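Local coordinates for protein ferredoxin CarAc (Pseudomonas resinovorans, PDB 7BUH) that carries electrons from the reductase CarAd to the terminal oxygenase CarAa of carbazole 1,9a-dioxygenase, using a Rieske-type [2Fe-2S] cluster, at residues A[20-31]-A[43-54]; A[3-11]-A[93-104]. One frame throughout, in Å; residues are numbered along the deposited sequence.

Contact 1: residues A[20-31]-A[43-54]; sequences RRVNRVGAAPLA and EDTCTHGIASLS. With FES (Fe2/s2 (inorganic) cluster), chain B.
R21 and D44 both set CG opposite their backbone N (chi1 179° and -179°), and their side chains meet at about a right angle. Because R21 runs extended as far as NE, one face of its guanidinium comes over D44 OD2. R21 NE is 3.7 Å from D44 OD2, a long salt bridge of charge alone, as no N-H points at the oxygen. The directed bonds on the carboxylate come from its own loop: S52 OG gives a short one, 2.5 Å, to the syn lone pair of D44 OD2, and S54 N reaches D44 OD1 at 2.9 Å. A nearly straight backbone bond (172°) joins D44 N to P29 O at 2.9 Å, while P29 CG rests 4.0 Å from D44 CB. Replacing D44 by an alanine would probably leave S52 OG and S54 N without their acceptor and R21 without its counter-charge. Between D44 and S52 runs the first of the two Rieske cluster-binding loops, where C46 SG and H48 ND1 bind one iron each; C65 and H68, from the second, complete the site. The 20-31 hairpin reaches strand 5-10 through V22 and strand 90-96 through L30, whereas L53 touches F72 in strand 71-73 of the smaller sheet.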
loop_
_atom_site.group_PDB
_atom_site.type_symbol
_atom_site.label_atom_id
_atom_site.label_comp_id
_atom_site.label_asym_id
_atom_site.label_seq_id
_atom_site.Cartn_x
_atom_site.Cartn_y
_atom_site.Cartn_z
ATOM N N ARG A 20 2.792 -7.321 1.972
ATOM C CA ARG A 20 3.621 -7.699 0.801
ATOM C C ARG A 20 3.962 -6.428 0.048
ATOM O O ARG A 20 3.043 -5.632 -0.244
ATOM C CB ARG A 20 2.885 -8.614 -0.178
ATOM C CG ARG A 20 2.795 -10.073 0.240
ATOM C CD ARG A 20 3.923 -10.910 -0.353
ATOM N NE ARG A 20 3.543 -12.312 -0.540
ATOM C CZ ARG A 20 3.248 -13.148 0.450
ATOM N NH1 ARG A 20 2.944 -14.401 0.190
ATOM N NH2 ARG A 20 3.273 -12.748 1.703
ATOM N N ARG A 21 5.221 -6.276 -0.318
ATOM C CA ARG A 21 5.652 -5.183 -1.211
ATOM C C ARG A 21 5.455 -5.623 -2.656
ATOM O O ARG A 21 5.716 -6.778 -2.986
ATOM C CB ARG A 21 7.091 -4.795 -0.913
ATOM C CG ARG A 21 7.642 -3.692 -1.788
ATOM C CD ARG A 21 9.001 -3.307 -1.278
ATOM N NE ARG A 21 9.594 -2.380 -2.198
ATOM C CZ ARG A 21 10.808 -1.917 -2.086
ATOM N NH1 ARG A 21 11.570 -2.321 -1.086
ATOM N NH2 ARG A 21 11.264 -1.085 -2.998
ATOM N N VAL A 22 4.944 -4.715 -3.460
ATOM C CA VAL A 22 4.717 -4.874 -4.914
ATOM C C VAL A 22 5.585 -3.857 -5.654
ATOM O O VAL A 22 5.364 -2.623 -5.531
ATOM C CB VAL A 22 3.236 -4.724 -5.278
ATOM C CG1 VAL A 22 3.064 -4.832 -6.771
ATOM C CG2 VAL A 22 2.371 -5.728 -4.528
ATOM N N ASN A 23 6.567 -4.348 -6.418
ATOM C CA ASN A 23 7.446 -3.433 -7.187
ATOM C C ASN A 23 6.831 -3.191 -8.570
ATOM O O ASN A 23 6.219 -4.131 -9.134
ATOM C CB ASN A 23 8.865 -3.976 -7.238
ATOM C CG ASN A 23 9.441 -4.168 -5.859
ATOM O OD1 ASN A 23 9.810 -3.197 -5.192
ATOM N ND2 ASN A 23 9.452 -5.405 -5.409
ATOM N N ARG A 24 6.947 -1.966 -9.062
ATOM C CA ARG A 24 6.432 -1.542 -10.389
ATOM C C ARG A 24 7.595 -0.965 -11.200
ATOM O O ARG A 24 8.137 0.098 -10.826
ATOM C CB ARG A 24 5.329 -0.504 -10.231
ATOM C CG ARG A 24 4.142 -0.997 -9.410
ATOM C CD ARG A 24 3.019 -0.011 -9.479
ATOM N NE ARG A 24 3.344 1.174 -8.717
ATOM C CZ ARG A 24 2.739 2.355 -8.827
ATOM N NH1 ARG A 24 1.779 2.543 -9.710
ATOM N NH2 ARG A 24 3.113 3.364 -8.062
ATOM N N VAL A 25 7.955 -1.654 -12.273
ATOM C CA VAL A 25 9.029 -1.212 -13.209
ATOM C C VAL A 25 8.812 0.280 -13.476
ATOM O O VAL A 25 7.723 0.624 -13.949
ATOM C CB VAL A 25 9.028 -2.069 -14.493
ATOM C CG1 VAL A 25 9.726 -3.406 -14.256
ATOM C CG2 VAL A 25 7.619 -2.288 -15.044
ATOM N N GLY A 26 9.756 1.126 -13.040
ATOM C CA GLY A 26 9.803 2.577 -13.312
ATOM C C GLY A 26 8.767 3.390 -12.547
ATOM O O GLY A 26 8.538 4.573 -12.920
ATOM N N ALA A 27 8.140 2.819 -11.508
ATOM C CA ALA A 27 7.173 3.541 -10.656
ATOM C C ALA A 27 7.410 3.166 -9.183
ATOM O O ALA A 27 8.265 2.293 -8.875
ATOM C CB ALA A 27 5.747 3.292 -11.096
ATOM N N ALA A 28 6.729 3.885 -8.316
ATOM C CA ALA A 28 6.882 3.756 -6.851
ATOM C C ALA A 28 6.334 2.401 -6.428
ATOM O O ALA A 28 5.304 1.959 -6.950
ATOM C CB ALA A 28 6.124 4.853 -6.168
ATOM N N PRO A 29 6.959 1.747 -5.440
ATOM C CA PRO A 29 6.459 0.473 -4.937
ATOM C C PRO A 29 5.182 0.684 -4.111
ATOM O O PRO A 29 4.938 1.757 -3.587
ATOM C CB PRO A 29 7.624 -0.040 -4.103
ATOM C CG PRO A 29 8.271 1.220 -3.635
ATOM C CD PRO A 29 8.249 2.108 -4.842
ATOM N N LEU A 30 4.364 -0.361 -4.090
ATOM C CA LEU A 30 3.120 -0.428 -3.280
ATOM C C LEU A 30 3.313 -1.430 -2.133
ATOM O O LEU A 30 4.152 -2.342 -2.221
ATOM C CB LEU A 30 1.947 -0.833 -4.174
ATOM C CG LEU A 30 1.801 -0.014 -5.459
ATOM C CD1 LEU A 30 0.675 -0.547 -6.326
ATOM C CD2 LEU A 30 1.603 1.457 -5.148
ATOM N N ALA A 31 2.535 -1.241 -1.084
ATOM C CA ALA A 31 2.396 -2.208 0.027
ATOM C C ALA A 31 0.961 -2.719 -0.015
ATOM O O ALA A 31 0.041 -1.904 -0.142
ATOM C CB ALA A 31 2.734 -1.546 1.327
ATOM N N GLU A 43 0.873 3.353 -1.310
ATOM C CA GLU A 43 2.307 3.521 -1.565
ATOM C C GLU A 43 3.068 2.788 -0.451
ATOM O O GLU A 43 2.637 2.818 0.730
ATOM C CB GLU A 43 2.698 5.000 -1.584
ATOM C CG GLU A 43 2.177 5.724 -2.793
ATOM C CD GLU A 43 1.964 7.231 -2.640
ATOM O OE1 GLU A 43 2.210 7.840 -1.522
ATOM O OE2 GLU A 43 1.518 7.809 -3.669
ATOM N N ASP A 44 4.164 2.132 -0.792
ATOM C CA ASP A 44 5.033 1.455 0.206
ATOM C C ASP A 44 5.911 2.477 0.944
ATOM O O ASP A 44 6.341 2.194 2.104
ATOM C CB ASP A 44 5.940 0.444 -0.488
ATOM C CG ASP A 44 6.840 -0.316 0.474
ATOM O OD1 ASP A 44 6.282 -1.022 1.341
ATOM O OD2 ASP A 44 8.081 -0.206 0.324
ATOM N N THR A 45 6.252 3.582 0.291
ATOM C CA THR A 45 7.284 4.517 0.805
ATOM C C THR A 45 6.633 5.451 1.816
ATOM O O THR A 45 5.731 6.159 1.450
ATOM C CB THR A 45 7.980 5.257 -0.332
ATOM O OG1 THR A 45 8.445 4.273 -1.272
ATOM C CG2 THR A 45 9.125 6.100 0.187
ATOM N N CYS A 46 7.105 5.425 3.057
ATOM C CA CYS A 46 6.681 6.371 4.102
ATOM C C CYS A 46 6.925 7.795 3.591
ATOM O O CYS A 46 8.066 8.104 3.146
ATOM C CB CYS A 46 7.444 6.137 5.395
ATOM S SG CYS A 46 6.778 7.155 6.724
ATOM N N THR A 47 5.906 8.642 3.681
ATOM C CA THR A 47 5.998 10.033 3.168
ATOM C C THR A 47 6.955 10.865 4.014
ATOM O O THR A 47 7.434 11.892 3.511
ATOM C CB THR A 47 4.626 10.689 3.068
ATOM O OG1 THR A 47 4.052 10.671 4.371
ATOM C CG2 THR A 47 3.782 10.006 2.023
ATOM N N HIS A 48 7.215 10.451 5.248
ATOM C CA HIS A 48 8.043 11.208 6.208
ATOM C C HIS A 48 9.533 11.081 5.858
ATOM O O HIS A 48 10.156 12.093 5.550
ATOM C CB HIS A 48 7.733 10.771 7.638
ATOM C CG HIS A 48 8.596 11.468 8.619
ATOM N ND1 HIS A 48 9.581 10.785 9.299
ATOM C CD2 HIS A 48 8.655 12.765 9.007
ATOM C CE1 HIS A 48 10.187 11.634 10.127
ATOM N NE2 HIS A 48 9.662 12.864 9.927
ATOM N N GLY A 49 10.125 9.904 5.988
ATOM C CA GLY A 49 11.583 9.731 5.836
ATOM C C GLY A 49 11.981 8.515 5.009
ATOM O O GLY A 49 13.096 7.972 5.270
ATOM N N ILE A 50 11.124 8.077 4.073
ATOM C CA ILE A 50 11.516 7.241 2.902
ATOM C C ILE A 50 11.689 5.762 3.281
ATOM O O ILE A 50 12.253 4.997 2.471
ATOM C CB ILE A 50 12.815 7.807 2.292
ATOM C CG1 ILE A 50 12.662 9.277 1.896
ATOM C CG2 ILE A 50 13.284 6.968 1.133
ATOM C CD1 ILE A 50 11.537 9.547 0.926
ATOM N N ALA A 51 11.195 5.344 4.433
ATOM C CA ALA A 51 11.254 3.934 4.858
ATOM C C ALA A 51 10.287 3.116 4.002
ATOM O O ALA A 51 9.361 3.690 3.391
ATOM C CB ALA A 51 10.924 3.812 6.313
ATOM N N SER A 52 10.484 1.799 3.990
ATOM C CA SER A 52 9.518 0.846 3.391
ATOM C C SER A 52 8.487 0.447 4.454
ATOM O O SER A 52 8.837 -0.246 5.427
ATOM C CB SER A 52 10.241 -0.323 2.775
ATOM O OG SER A 52 9.321 -1.246 2.250
ATOM N N LEU A 53 7.225 0.831 4.259
ATOM C CA LEU A 53 6.134 0.423 5.174
ATOM C C LEU A 53 5.932 -1.100 5.205
ATOM O O LEU A 53 5.488 -1.600 6.234
ATOM C CB LEU A 53 4.844 1.172 4.825
ATOM C CG LEU A 53 4.916 2.680 5.051
ATOM C CD1 LEU A 53 3.648 3.341 4.586
ATOM C CD2 LEU A 53 5.177 3.007 6.516
ATOM N N SER A 54 6.235 -1.825 4.127
ATOM C CA SER A 54 6.114 -3.308 4.099
ATOM C C SER A 54 7.150 -3.957 5.033
ATOM O O SER A 54 7.075 -5.181 5.202
ATOM C CB SER A 54 6.234 -3.852 2.714
ATOM O OG SER A 54 7.468 -3.462 2.149
HETATM FE FE1 FES B . 9.801 8.659 9.430
HETATM FE FE2 FES B . 8.317 6.711 8.364
HETATM S S1 FES B . 10.318 7.363 7.661
HETATM S S2 FES B . 7.937 7.830 10.253
HETATM O O HOH W 1 10.663 -3.540 1.614
HETATM O O HOH W 2 6.084 4.042 -2.714
#

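Contact 2: residues A[3-11]-A[93-104]; sequences QIWLKVCAA and VEVKEGEVYVAG
The indole of W5 lies between K96 and A103: K96 NZ sits over one face, 3.6 Å from the centroid of the five-membered ring in a cation-pi contact, and A103 CB makes a CH-pi contact with the six-membered ring from the opposite face. Y101 O lies at the ring edge, and the E94 carboxylate, which forms a salt bridge, modelled very short, with K96 NZ, overlies the rim on the lysine's side. Indole NE1 is hydrogen-bonded to N2 O. This is an antiparallel sheet edge, in which strand 5-10 pairs with the second arm of a beta hairpin whose type I' turn runs from K96 to E99. With CG opposite the carbonyl carbon (chi1 -69°), W5 reaches past strand 99-103 to touch the first arm too. Paired bonds join L6 and V102, L6 N to V102 O being 2.7 Å. Farther on, V100 O accepts from V8 N while V100 N donates to C9 O, a beta bulge in strand 5-10. On the W5 face K7 runs alongside Y101, and K7 NZ forms a salt bridge with E99 OE1 at 3.5 Å. On the other face V8 CG2 packs 3.9 Å from V102 CG1, next to V22 and L30. At the far end I4 CG2 lies 3.7 Å from G104 CA, where a beta carbon would collide with it.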
loop_
_atom_site.group_PDB
_atom_site.type_symbol
_atom_site.label_atom_id
_atom_site.label_comp_id
_atom_site.label_asym_id
_atom_site.label_seq_id
_atom_site.Cartn_x
_atom_site.Cartn_y
_atom_site.Cartn_z
ATOM N N GLN A 3 -8.169 -0.188 -15.583
ATOM C CA GLN A 3 -7.610 -1.098 -16.608
ATOM C C GLN A 3 -6.451 -1.902 -15.981
ATOM O O GLN A 3 -6.525 -3.110 -16.095
ATOM C CB GLN A 3 -7.205 -0.382 -17.903
ATOM C CG GLN A 3 -6.296 -1.236 -18.762
ATOM C CD GLN A 3 -5.913 -0.642 -20.092
ATOM O OE1 GLN A 3 -4.956 0.125 -20.183
ATOM N NE2 GLN A 3 -6.646 -1.023 -21.136
ATOM N N ILE A 4 -5.451 -1.281 -15.334
ATOM C CA ILE A 4 -4.200 -1.980 -14.875
ATOM C C ILE A 4 -4.421 -2.636 -13.510
ATOM O O ILE A 4 -4.768 -1.932 -12.545
ATOM C CB ILE A 4 -2.965 -1.057 -14.814
ATOM C CG1 ILE A 4 -2.666 -0.371 -16.147
ATOM C CG2 ILE A 4 -1.751 -1.831 -14.323
ATOM C CD1 ILE A 4 -1.713 0.815 -15.998
ATOM N N TRP A 5 -4.170 -3.937 -13.432
ATOM C CA TRP A 5 -4.210 -4.748 -12.188
ATOM C C TRP A 5 -2.911 -5.516 -12.096
ATOM O O TRP A 5 -2.464 -6.047 -13.136
ATOM C CB TRP A 5 -5.431 -5.657 -12.214
ATOM C CG TRP A 5 -6.693 -4.873 -12.095
ATOM C CD1 TRP A 5 -7.515 -4.385 -13.071
ATOM C CD2 TRP A 5 -7.269 -4.471 -10.844
ATOM N NE1 TRP A 5 -8.548 -3.671 -12.507
ATOM C CE2 TRP A 5 -8.419 -3.707 -11.139
ATOM C CE3 TRP A 5 -6.875 -4.648 -9.513
ATOM C CZ2 TRP A 5 -9.229 -3.190 -10.134
ATOM C CZ3 TRP A 5 -7.669 -4.117 -8.519
ATOM C CH2 TRP A 5 -8.827 -3.404 -8.828
ATOM N N LEU A 6 -2.287 -5.520 -10.920
ATOM C CA LEU A 6 -1.007 -6.210 -10.693
ATOM C C LEU A 6 -1.248 -7.445 -9.830
ATOM O O LEU A 6 -1.788 -7.302 -8.721
ATOM C CB LEU A 6 -0.042 -5.251 -9.999
ATOM C CG LEU A 6 0.213 -3.934 -10.706
ATOM C CD1 LEU A 6 1.270 -3.173 -9.952
ATOM C CD2 LEU A 6 0.620 -4.130 -12.177
ATOM N N LYS A 7 -0.875 -8.617 -10.318
ATOM C CA LYS A 7 -1.081 -9.863 -9.571
ATOM C C LYS A 7 -0.030 -9.897 -8.465
ATOM O O LYS A 7 1.186 -9.726 -8.747
ATOM C CB LYS A 7 -1.059 -11.089 -10.476
ATOM C CG LYS A 7 -1.140 -12.414 -9.720
ATOM C CD LYS A 7 -1.133 -13.619 -10.644
ATOM C CE LYS A 7 -2.391 -13.691 -11.475
ATOM N NZ LYS A 7 -2.372 -14.803 -12.462
ATOM N N VAL A 8 -0.478 -10.102 -7.232
ATOM C CA VAL A 8 0.416 -10.113 -6.043
ATOM C C VAL A 8 0.715 -11.553 -5.658
ATOM O O VAL A 8 1.913 -11.963 -5.683
ATOM C CB VAL A 8 -0.232 -9.309 -4.907
ATOM C CG1 VAL A 8 0.643 -9.219 -3.674
ATOM C CG2 VAL A 8 -0.573 -7.934 -5.422
ATOM N N CYS A 9 -0.297 -12.306 -5.253
ATOM C CA CYS A 9 -0.114 -13.672 -4.713
ATOM C C CYS A 9 -1.484 -14.281 -4.488
ATOM O O CYS A 9 -2.447 -13.567 -4.610
ATOM C CB CYS A 9 0.618 -13.659 -3.379
ATOM S SG CYS A 9 -0.161 -12.595 -2.133
ATOM N N ALA A 10 -1.540 -15.552 -4.133
ATOM C CA ALA A 10 -2.767 -16.186 -3.635
ATOM C C ALA A 10 -3.182 -15.515 -2.326
ATOM O O ALA A 10 -2.301 -15.268 -1.483
ATOM C CB ALA A 10 -2.534 -17.661 -3.435
ATOM N N ALA A 11 -4.473 -15.275 -2.141
ATOM C CA ALA A 11 -5.031 -14.745 -0.873
ATOM C C ALA A 11 -4.583 -15.620 0.288
ATOM O O ALA A 11 -4.183 -15.063 1.330
ATOM C CB ALA A 11 -6.541 -14.620 -0.942
ATOM N N VAL A 93 -7.744 -2.881 -4.166
ATOM C CA VAL A 93 -7.295 -4.301 -4.111
ATOM C C VAL A 93 -8.507 -5.182 -4.386
ATOM O O VAL A 93 -9.533 -4.965 -3.723
ATOM C CB VAL A 93 -6.658 -4.691 -2.770
ATOM C CG1 VAL A 93 -6.225 -6.160 -2.803
ATOM C CG2 VAL A 93 -5.486 -3.790 -2.418
ATOM N N GLU A 94 -8.403 -6.097 -5.349
ATOM C CA GLU A 94 -9.484 -7.081 -5.656
ATOM C C GLU A 94 -8.891 -8.477 -5.523
ATOM O O GLU A 94 -7.812 -8.703 -6.083
ATOM C CB GLU A 94 -10.055 -6.856 -7.059
ATOM C CG GLU A 94 -11.070 -5.712 -7.133
ATOM C CD GLU A 94 -11.646 -5.305 -8.505
ATOM O OE1 GLU A 94 -12.348 -4.257 -8.557
ATOM O OE2 GLU A 94 -11.414 -6.015 -9.528
ATOM N N VAL A 95 -9.606 -9.401 -4.873
ATOM C CA VAL A 95 -9.291 -10.856 -4.934
ATOM C C VAL A 95 -10.084 -11.431 -6.112
ATOM O O VAL A 95 -11.284 -11.258 -6.138
ATOM C CB VAL A 95 -9.603 -11.580 -3.622
ATOM C CG1 VAL A 95 -9.123 -13.023 -3.673
ATOM C CG2 VAL A 95 -9.009 -10.837 -2.438
ATOM N N LYS A 96 -9.387 -11.977 -7.096
ATOM C CA LYS A 96 -9.989 -12.538 -8.328
ATOM C C LYS A 96 -9.531 -13.995 -8.442
ATOM O O LYS A 96 -8.299 -14.263 -8.493
ATOM C CB LYS A 96 -9.592 -11.702 -9.551
ATOM C CG LYS A 96 -9.774 -10.188 -9.502
ATOM C CD LYS A 96 -8.937 -9.485 -10.602
ATOM C CE LYS A 96 -8.584 -8.011 -10.420
ATOM N NZ LYS A 96 -9.627 -7.074 -10.882
ATOM N N GLU A 97 -10.480 -14.938 -8.413
ATOM C CA GLU A 97 -10.199 -16.398 -8.434
ATOM C C GLU A 97 -9.168 -16.725 -7.341
ATOM O O GLU A 97 -8.255 -17.513 -7.631
ATOM C CB GLU A 97 -9.595 -16.861 -9.767
ATOM C CG GLU A 97 -10.366 -16.468 -11.013
ATOM C CD GLU A 97 -11.619 -17.302 -11.274
ATOM O OE1 GLU A 97 -11.919 -18.218 -10.502
ATOM O OE2 GLU A 97 -12.322 -16.981 -12.206
ATOM N N GLY A 98 -9.294 -16.139 -6.145
ATOM C CA GLY A 98 -8.454 -16.475 -4.972
ATOM C C GLY A 98 -7.054 -15.875 -5.044
ATOM O O GLY A 98 -6.166 -16.213 -4.186
ATOM N N GLU A 99 -6.856 -14.972 -5.995
ATOM C CA GLU A 99 -5.570 -14.276 -6.164
ATOM C C GLU A 99 -5.764 -12.790 -5.898
ATOM O O GLU A 99 -6.727 -12.217 -6.404
ATOM C CB GLU A 99 -5.030 -14.600 -7.553
ATOM C CG GLU A 99 -4.458 -16.017 -7.575
ATOM C CD GLU A 99 -3.157 -16.191 -8.334
ATOM O OE1 GLU A 99 -3.235 -16.551 -9.521
ATOM O OE2 GLU A 99 -2.077 -16.006 -7.717
ATOM N N VAL A 100 -4.803 -12.208 -5.187
ATOM C CA VAL A 100 -4.832 -10.768 -4.799
ATOM C C VAL A 100 -4.249 -9.941 -5.952
ATOM O O VAL A 100 -3.124 -10.254 -6.426
ATOM C CB VAL A 100 -4.022 -10.546 -3.511
ATOM C CG1 VAL A 100 -4.013 -9.067 -3.168
ATOM C CG2 VAL A 100 -4.594 -11.403 -2.382
ATOM N N TYR A 101 -4.998 -8.952 -6.391
ATOM C CA TYR A 101 -4.553 -7.961 -7.391
ATOM C C TYR A 101 -4.655 -6.571 -6.805
ATOM O O TYR A 101 -5.689 -6.215 -6.202
ATOM C CB TYR A 101 -5.420 -8.026 -8.647
ATOM C CG TYR A 101 -5.270 -9.302 -9.421
ATOM C CD1 TYR A 101 -5.899 -10.458 -8.985
ATOM C CD2 TYR A 101 -4.582 -9.350 -10.620
ATOM C CE1 TYR A 101 -5.785 -11.652 -9.680
ATOM C CE2 TYR A 101 -4.458 -10.540 -11.335
ATOM C CZ TYR A 101 -5.083 -11.697 -10.868
ATOM O OH TYR A 101 -5.031 -12.892 -11.545
ATOM N N VAL A 102 -3.632 -5.769 -7.066
ATOM C CA VAL A 102 -3.674 -4.334 -6.707
ATOM C C VAL A 102 -3.749 -3.495 -7.981
ATOM O O VAL A 102 -3.044 -3.782 -8.935
ATOM C CB VAL A 102 -2.520 -3.960 -5.750
ATOM C CG1 VAL A 102 -1.131 -4.186 -6.321
ATOM C CG2 VAL A 102 -2.671 -2.526 -5.302
ATOM N N ALA A 103 -4.603 -2.487 -7.980
ATOM C CA ALA A 103 -4.736 -1.551 -9.105
ATOM C C ALA A 103 -3.375 -0.889 -9.323
ATOM O O ALA A 103 -2.600 -0.676 -8.319
ATOM C CB ALA A 103 -5.828 -0.566 -8.852
ATOM N N GLY A 104 -3.024 -0.718 -10.591
ATOM C CA GLY A 104 -1.753 -0.121 -11.011
ATOM C C GLY A 104 -1.896 1.375 -10.974
ATOM O O GLY A 104 -0.854 2.021 -11.177
#

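In the fold
Contact 1 is nested along the chain within the long loop closed by contact 2, which joins the N-terminal strand to the last hairpin of the fold. Their centres are about 17 Å apart, yet both reach the same six-stranded antiparallel sheet. Strands 5-10 and 18-24 are its outermost members and follow each other in sequence; their side chains nevertheless meet, V22 CG2 lying 3.8 Å from V8 CG2 and R24 CG 3.6 Å from L6 CD1, so the sheet curls round to bring its two ends together. Contact 1 links this framework to the cluster-bearing loop, while contact 2 lies away from the cluster, where it ties the chain's beginning to its final strand.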